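Local coordinates for protein immunoreactive 84kD antigen PG93 (Porphyromonas gingivalis, PDB 5M11) that serves as an essential bacterial surface component of the type IX secretion system and binds calcium and zinc ions, at residues R236-R242 / V269-M275; T261-I266 / L293-E297; L191-T197 / F208-R214. All coordinates share one frame; numbering follows the deposited sequence.

Contact 1 (R236-R242 / V269-M275)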
# COMPACT_ATOMS: atom_id res chain seq x y z
N ARG A 236 -13.09 12.45 23.24
CA ARG A 236 -13.23 11.04 22.84
C ARG A 236 -13.39 10.16 24.09
O ARG A 236 -12.77 10.44 25.12
CB ARG A 236 -12.02 10.59 22.00
CG ARG A 236 -11.94 11.19 20.59
CD ARG A 236 -10.54 11.69 20.24
NE ARG A 236 -10.25 13.00 20.84
CZ ARG A 236 -9.03 13.46 21.09
NH1 ARG A 236 -7.96 12.74 20.79
NH2 ARG A 236 -8.87 14.66 21.66
N LEU A 237 -14.21 9.09 24.01
CA LEU A 237 -14.40 8.13 25.11
C LEU A 237 -13.83 6.77 24.75
O LEU A 237 -14.29 6.14 23.81
CB LEU A 237 -15.89 7.98 25.54
CG LEU A 237 -16.27 6.75 26.40
CD1 LEU A 237 -15.85 6.90 27.84
CD2 LEU A 237 -17.74 6.55 26.41
N TYR A 238 -12.85 6.30 25.54
CA TYR A 238 -12.25 4.98 25.38
C TYR A 238 -12.71 4.18 26.55
O TYR A 238 -12.60 4.61 27.70
CB TYR A 238 -10.71 5.05 25.26
CG TYR A 238 -10.30 5.97 24.14
CD1 TYR A 238 -10.91 5.89 22.89
CD2 TYR A 238 -9.44 7.04 24.36
CE1 TYR A 238 -10.62 6.80 21.88
CE2 TYR A 238 -9.14 7.96 23.36
CZ TYR A 238 -9.74 7.83 22.11
OH TYR A 238 -9.45 8.70 21.09
N VAL A 239 -13.36 3.08 26.23
CA VAL A 239 -13.93 2.15 27.20
C VAL A 239 -12.86 1.11 27.48
O VAL A 239 -12.09 0.74 26.60
CB VAL A 239 -15.30 1.57 26.74
CG1 VAL A 239 -15.90 0.63 27.77
CG2 VAL A 239 -16.28 2.71 26.45
N THR A 240 -12.78 0.70 28.75
CA THR A 240 -11.81 -0.24 29.28
C THR A 240 -12.47 -0.93 30.50
O THR A 240 -13.36 -0.36 31.14
CB THR A 240 -10.53 0.58 29.58
OG1 THR A 240 -9.70 0.65 28.41
CG2 THR A 240 -9.75 0.10 30.73
N ASP A 241 -12.03 -2.16 30.78
CA ASP A 241 -12.45 -2.98 31.92
C ASP A 241 -11.92 -2.38 33.24
O ASP A 241 -12.43 -2.70 34.30
CB ASP A 241 -11.89 -4.39 31.73
CG ASP A 241 -12.77 -5.41 31.01
OD1 ASP A 241 -13.77 -4.99 30.36
OD2 ASP A 241 -12.48 -6.62 31.12
N ARG A 242 -10.87 -1.54 33.17
CA ARG A 242 -10.21 -0.87 34.28
C ARG A 242 -10.87 0.52 34.60
O ARG A 242 -10.83 1.00 35.75
CB ARG A 242 -8.72 -0.69 33.93
CG ARG A 242 -7.87 0.03 34.96
CD ARG A 242 -7.92 -0.64 36.32
NE ARG A 242 -7.05 0.05 37.26
CZ ARG A 242 -7.46 0.96 38.13
NH1 ARG A 242 -8.74 1.31 38.18
NH2 ARG A 242 -6.59 1.54 38.95
N VAL A 269 -4.80 11.92 22.17
CA VAL A 269 -4.88 10.50 22.54
C VAL A 269 -5.96 9.87 21.68
O VAL A 269 -7.11 10.30 21.73
CB VAL A 269 -5.13 10.30 24.06
CG1 VAL A 269 -5.24 8.82 24.41
CG2 VAL A 269 -4.04 10.97 24.89
N LEU A 270 -5.58 8.84 20.90
CA LEU A 270 -6.42 8.15 19.92
C LEU A 270 -6.94 6.79 20.39
O LEU A 270 -7.88 6.23 19.79
CB LEU A 270 -5.61 7.97 18.63
CG LEU A 270 -5.16 9.22 17.86
CD1 LEU A 270 -4.43 8.85 16.61
CD2 LEU A 270 -6.34 10.12 17.51
N GLY A 271 -6.33 6.25 21.45
CA GLY A 271 -6.71 4.95 21.98
C GLY A 271 -6.07 4.65 23.30
O GLY A 271 -5.05 5.26 23.64
N VAL A 272 -6.70 3.76 24.09
CA VAL A 272 -6.22 3.34 25.41
C VAL A 272 -6.51 1.85 25.56
O VAL A 272 -7.58 1.40 25.15
CB VAL A 272 -6.77 4.15 26.63
CG1 VAL A 272 -6.08 3.72 27.92
CG2 VAL A 272 -6.61 5.66 26.45
N GLY A 273 -5.56 1.13 26.18
CA GLY A 273 -5.64 -0.30 26.51
C GLY A 273 -5.28 -0.57 27.96
O GLY A 273 -4.24 -0.10 28.43
N ALA A 274 -6.15 -1.28 28.69
CA ALA A 274 -5.99 -1.60 30.12
C ALA A 274 -6.90 -2.78 30.51
O ALA A 274 -8.07 -2.78 30.16
CB ALA A 274 -6.31 -0.38 30.98
N MET A 275 -6.34 -3.78 31.21
CA MET A 275 -7.03 -5.00 31.65
C MET A 275 -7.66 -4.79 32.99
O MET A 275 -7.18 -3.96 33.76
CB MET A 275 -6.08 -6.21 31.68
CG MET A 275 -5.70 -6.66 30.29
SD MET A 275 -4.62 -8.10 30.17
CE MET A 275 -5.64 -9.37 30.97
O HOH W 1 -10.37 -3.37 28.93
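Y238 lays its ring on the backbone of G271, and this is the more tightly packed end of the contact. The G271 CA lies 4.0 Å from the ring centroid, only 6° off the normal, in a CH-pi contact. With Y238 CG anti to its own carbonyl carbon (chi1 -55°), the ring runs back along V269-M275 until its hydroxyl donates to the carbonyl of V269, OH to O 2.9 Å. The ring's CD2 meets V272 CG2 at 3.8 Å, the two side chains crossing at about a right angle. This end is backed by strand 280-284, whose I283 touches both V269 and V272. Toward D241 the fit is looser and wetter. Methyl groups meet there, T240 CG2 to A274 CB at 3.5 Å, but the backbones pair through a water, which accepts from D241 N at 2.8 Å and donates to A274 O at 2.7 Å. The D241 carboxylate lies on the exposed side, whereas the R242 guanidinium leads away to E256 and the S278 carbonyl. Two first strands of successive four-stranded antiparallel sheets, side by side without pairing directly, are characteristic of adjacent blades in a beta-propeller.

Contact 2 (T261-I266 / L293-E297)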
# COMPACT_ATOMS: atom_id res chain seq x y z
N THR A 261 -12.20 10.31 39.88
CA THR A 261 -11.71 10.90 38.64
C THR A 261 -10.29 11.40 38.87
O THR A 261 -10.01 12.01 39.91
CB THR A 261 -12.65 12.02 38.14
OG1 THR A 261 -14.02 11.59 38.21
CG2 THR A 261 -12.35 12.43 36.73
N THR A 262 -9.40 11.09 37.91
CA THR A 262 -7.99 11.52 37.91
C THR A 262 -7.70 12.19 36.57
O THR A 262 -8.03 11.63 35.52
CB THR A 262 -7.02 10.35 38.20
OG1 THR A 262 -7.40 9.66 39.39
CG2 THR A 262 -5.59 10.80 38.31
N GLN A 263 -7.09 13.37 36.60
CA GLN A 263 -6.75 14.12 35.40
C GLN A 263 -5.25 13.95 35.08
O GLN A 263 -4.41 13.89 35.98
CB GLN A 263 -7.10 15.59 35.61
CG GLN A 263 -7.48 16.33 34.34
CD GLN A 263 -7.64 17.81 34.58
OE1 GLN A 263 -8.37 18.26 35.49
NE2 GLN A 263 -6.95 18.61 33.77
N PHE A 264 -4.93 13.83 33.78
CA PHE A 264 -3.57 13.68 33.28
C PHE A 264 -3.31 14.63 32.11
O PHE A 264 -4.09 14.61 31.15
CB PHE A 264 -3.30 12.24 32.83
CG PHE A 264 -3.45 11.18 33.89
CD1 PHE A 264 -2.42 10.90 34.77
CD2 PHE A 264 -4.61 10.43 33.97
CE1 PHE A 264 -2.55 9.90 35.74
CE2 PHE A 264 -4.74 9.42 34.93
CZ PHE A 264 -3.71 9.16 35.81
N PRO A 265 -2.22 15.42 32.12
CA PRO A 265 -1.96 16.29 30.97
C PRO A 265 -1.37 15.52 29.76
O PRO A 265 -0.18 15.62 29.46
CB PRO A 265 -0.99 17.33 31.53
CG PRO A 265 -0.28 16.62 32.62
CD PRO A 265 -1.18 15.56 33.16
N ILE A 266 -2.21 14.73 29.08
CA ILE A 266 -1.82 13.96 27.89
C ILE A 266 -2.68 14.43 26.72
O ILE A 266 -3.89 14.19 26.71
CB ILE A 266 -1.87 12.40 28.02
CG1 ILE A 266 -1.60 11.87 29.46
CG2 ILE A 266 -0.96 11.75 27.00
CD1 ILE A 266 -0.17 11.98 30.00
N LEU A 293 1.15 4.47 31.00
CA LEU A 293 0.82 5.40 32.07
C LEU A 293 0.36 4.68 33.32
O LEU A 293 -0.61 3.95 33.26
CB LEU A 293 -0.29 6.36 31.58
CG LEU A 293 -0.89 7.36 32.61
CD1 LEU A 293 -0.00 8.60 32.78
CD2 LEU A 293 -2.26 7.78 32.18
N LEU A 294 1.03 4.94 34.45
CA LEU A 294 0.65 4.41 35.76
C LEU A 294 -0.60 5.17 36.19
O LEU A 294 -0.59 6.40 36.20
CB LEU A 294 1.81 4.56 36.78
CG LEU A 294 1.61 3.97 38.18
CD1 LEU A 294 1.79 2.47 38.19
CD2 LEU A 294 2.57 4.57 39.15
N LEU A 295 -1.69 4.45 36.47
CA LEU A 295 -2.97 5.10 36.79
C LEU A 295 -3.01 5.64 38.24
O LEU A 295 -3.83 5.19 39.05
CB LEU A 295 -4.14 4.16 36.48
CG LEU A 295 -4.26 3.73 35.01
CD1 LEU A 295 -4.96 2.39 34.89
CD2 LEU A 295 -4.91 4.79 34.17
N ALA A 296 -2.15 6.65 38.53
CA ALA A 296 -1.97 7.35 39.81
C ALA A 296 -1.82 8.85 39.58
O ALA A 296 -1.10 9.25 38.67
CB ALA A 296 -0.74 6.80 40.51
N GLU A 297 -2.51 9.68 40.39
CA GLU A 297 -2.60 11.16 40.33
C GLU A 297 -1.34 11.87 39.81
O GLU A 297 -1.44 12.77 38.97
CB GLU A 297 -2.98 11.75 41.70
CG GLU A 297 -3.88 12.98 41.65
CD GLU A 297 -5.37 12.72 41.55
OE1 GLU A 297 -5.93 12.01 42.42
OE2 GLU A 297 -6.00 13.28 40.62
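The backbones of T261-I266 and L293-E297 run in strongly divergent directions, 131° apart end to end, and come closest where the CA atoms of T262 and E297 lie 5.9 Å from each other. Away from that point the gap is filled by side chains, above all by F264. Its CG is anti to the carbonyl carbon (chi1 -60°), and the ring reaches across to L293-E297. Both methyls of L293 lie over the same face: CD2 sits almost exactly above the ring centre, 3.8 Å from the centroid and 4° off the normal, as a CH-pi contact. L293 CD1 is displaced outward toward the CD1-CE1 side of the ring, 3.9 Å from F264 CD1. At the edge of the same ring, near its plane, comes the carbonyl of A296, with O 3.3 Å from F264 CE1. The turn centred on L295 presents that carbonyl: it is an inverse gamma turn, closed by A296 N donating to L294 O at 2.8 Å. I266 adds a marginal touch to L293 and also touches I252 of strand 252-256. At the far end the E297 side chain folds back through a bend at chi2, which brings E297 OE2 to 3.4 Å from T262 CG2. The carboxylate here meets a hydrocarbon group on the exposed side of the contact, and T262 OG1 remains 4.1 Å from E297 OE2. Not a single hydrogen bond joins the two segments; several backbone groups pair within their own sheets, T262 with F254 and L293 with A281. The chemistry is consistent with a mainly apolar contact centred on the F264 ring, to which an attraction between the ring's positive rim and the A296 carbonyl may add a little.

Contact 3 (L191-T197 / F208-R214)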
# COMPACT_ATOMS: atom_id res chain seq x y z
N LEU A 191 -31.22 13.97 30.03
CA LEU A 191 -30.01 14.46 29.36
C LEU A 191 -30.27 14.52 27.85
O LEU A 191 -31.12 13.77 27.38
CB LEU A 191 -28.71 13.67 29.70
CG LEU A 191 -28.58 12.18 29.41
CD1 LEU A 191 -28.37 11.91 27.96
CD2 LEU A 191 -27.36 11.63 30.08
N PRO A 192 -29.58 15.40 27.07
CA PRO A 192 -29.83 15.42 25.61
C PRO A 192 -29.21 14.18 24.94
O PRO A 192 -28.05 14.20 24.53
CB PRO A 192 -29.19 16.73 25.16
CG PRO A 192 -28.10 16.98 26.17
CD PRO A 192 -28.56 16.40 27.46
N MET A 193 -30.00 13.09 24.84
CA MET A 193 -29.57 11.80 24.28
C MET A 193 -29.10 11.91 22.82
O MET A 193 -28.24 11.13 22.41
CB MET A 193 -30.67 10.74 24.43
CG MET A 193 -30.17 9.31 24.38
SD MET A 193 -28.95 8.83 25.66
CE MET A 193 -30.01 8.69 27.06
N GLY A 194 -29.62 12.91 22.09
CA GLY A 194 -29.23 13.17 20.71
C GLY A 194 -27.82 13.73 20.55
O GLY A 194 -27.25 13.70 19.45
N SER A 195 -27.24 14.22 21.67
CA SER A 195 -25.89 14.79 21.73
C SER A 195 -24.87 13.77 22.25
O SER A 195 -23.67 14.08 22.24
CB SER A 195 -25.87 16.03 22.62
OG SER A 195 -26.78 17.00 22.14
N VAL A 196 -25.32 12.57 22.70
CA VAL A 196 -24.43 11.55 23.27
C VAL A 196 -23.61 10.93 22.15
O VAL A 196 -24.20 10.38 21.21
CB VAL A 196 -25.16 10.47 24.13
CG1 VAL A 196 -24.17 9.44 24.67
CG2 VAL A 196 -25.97 11.09 25.26
N THR A 197 -22.27 11.04 22.24
CA THR A 197 -21.31 10.51 21.28
C THR A 197 -20.73 9.18 21.74
O THR A 197 -20.18 8.41 20.92
CB THR A 197 -20.17 11.49 21.04
OG1 THR A 197 -19.42 11.61 22.24
CG2 THR A 197 -20.63 12.83 20.56
N PHE A 208 -22.16 8.90 30.22
CA PHE A 208 -22.60 9.43 28.94
C PHE A 208 -21.85 10.68 28.57
O PHE A 208 -21.99 11.71 29.22
CB PHE A 208 -24.10 9.74 28.93
CG PHE A 208 -25.02 8.64 29.39
CD1 PHE A 208 -25.57 7.75 28.48
CD2 PHE A 208 -25.42 8.56 30.72
CE1 PHE A 208 -26.49 6.78 28.89
CE2 PHE A 208 -26.35 7.60 31.13
CZ PHE A 208 -26.88 6.71 30.21
N LEU A 209 -21.08 10.58 27.49
CA LEU A 209 -20.31 11.68 26.94
C LEU A 209 -21.10 12.36 25.86
O LEU A 209 -21.58 11.69 24.93
CB LEU A 209 -18.95 11.22 26.39
CG LEU A 209 -18.14 12.23 25.59
CD1 LEU A 209 -17.72 13.42 26.46
CD2 LEU A 209 -16.95 11.55 24.99
N LEU A 210 -21.20 13.69 25.97
CA LEU A 210 -21.91 14.55 25.05
C LEU A 210 -20.92 15.21 24.13
O LEU A 210 -19.77 15.45 24.51
CB LEU A 210 -22.68 15.61 25.86
CG LEU A 210 -24.08 15.28 26.38
CD1 LEU A 210 -24.16 13.94 27.04
CD2 LEU A 210 -24.51 16.30 27.37
N ALA A 211 -21.38 15.55 22.91
CA ALA A 211 -20.61 16.24 21.88
C ALA A 211 -20.00 17.53 22.40
O ALA A 211 -18.86 17.81 22.05
CB ALA A 211 -21.49 16.53 20.68
N ASP A 212 -20.73 18.28 23.28
CA ASP A 212 -20.25 19.56 23.85
C ASP A 212 -19.21 19.39 24.99
O ASP A 212 -18.85 20.38 25.62
CB ASP A 212 -21.43 20.43 24.34
CG ASP A 212 -22.23 19.82 25.46
OD1 ASP A 212 -21.64 19.52 26.51
OD2 ASP A 212 -23.45 19.64 25.29
N GLY A 213 -18.77 18.17 25.26
CA GLY A 213 -17.77 17.92 26.29
C GLY A 213 -18.27 17.46 27.64
O GLY A 213 -17.53 16.80 28.36
N ARG A 214 -19.53 17.80 28.00
CA ARG A 214 -20.09 17.39 29.31
C ARG A 214 -20.08 15.88 29.48
O ARG A 214 -20.09 15.16 28.48
CB ARG A 214 -21.53 17.91 29.45
CG ARG A 214 -21.62 19.38 29.83
CD ARG A 214 -23.06 19.81 30.04
NE ARG A 214 -23.77 19.85 28.77
CZ ARG A 214 -25.08 19.81 28.64
NH1 ARG A 214 -25.86 19.73 29.71
NH2 ARG A 214 -25.64 19.84 27.44
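The carbonyl oxygen of L209 is gripped from T197 twice. T197 N donates to L209 O at 2.9 Å in a bond of 152°, and T197 OG1 adds a weak one at 3.5 Å, its hydroxyl held between the backbone N and the carbonyl carbon (chi1 66°). The CA-H of V196 also points at this oxygen. A matching bond runs the other way, from A211 N to S195 O at 2.8 Å, and between the two V196 and L210 form an antiparallel non-hydrogen-bonded pair. Beyond this ladder the side chains interlock. L191 CD2 lies 3.7 Å from F208 CD2, crossing the phenylalanine at about a right angle but obliquely to its ring. V196 CG1 comes to the ring's edge, and M193 SD makes an oblique Met-aromatic contact. P192 CG packs against L210 CD2 at 3.8 Å. That same leucine methyl covers one face of the R214 guanidinium, whose NE and NH2 hold the D212 carboxylate side-on in a salt bridge, NH2 to OD2 at 3.1 Å. D212 OD1 takes R214 N as well, from the opposite face of the carboxylate plane, an Asx turn that overlaps the end of the type I turn L210-G213. The pairing opens the hairpin of strands 196-202 and 205-210, the first two of a four-stranded antiparallel sheet. Strand 214-219 flanks it through Y216, which touches L191 and L210, while L164 and L169 of strands 160-165 and 168-173, in the preceding sheet, cover M193, V196 and F208.

How the contacts relate
All three contacts lie in consecutive four-stranded antiparallel sheets, on the same side of the chain's centre. Contact 3 comes first along the chain, in the sheet that starts with strand 196-202; contacts 1 and 2 follow with alternating segments, both joining the sheet starting at strand 236-239 to that starting at 271-273. Their centres are 13 Å apart, and R242 CG packs on L295 CD1. Contact 1 links first strands, contact 2 the last strand of one sheet to the third of the next. Contact 3, about 18 Å from contact 1 between centres, reaches it through L209 on L237. Together they span three successive propeller blades, one within the first, two joining second to third.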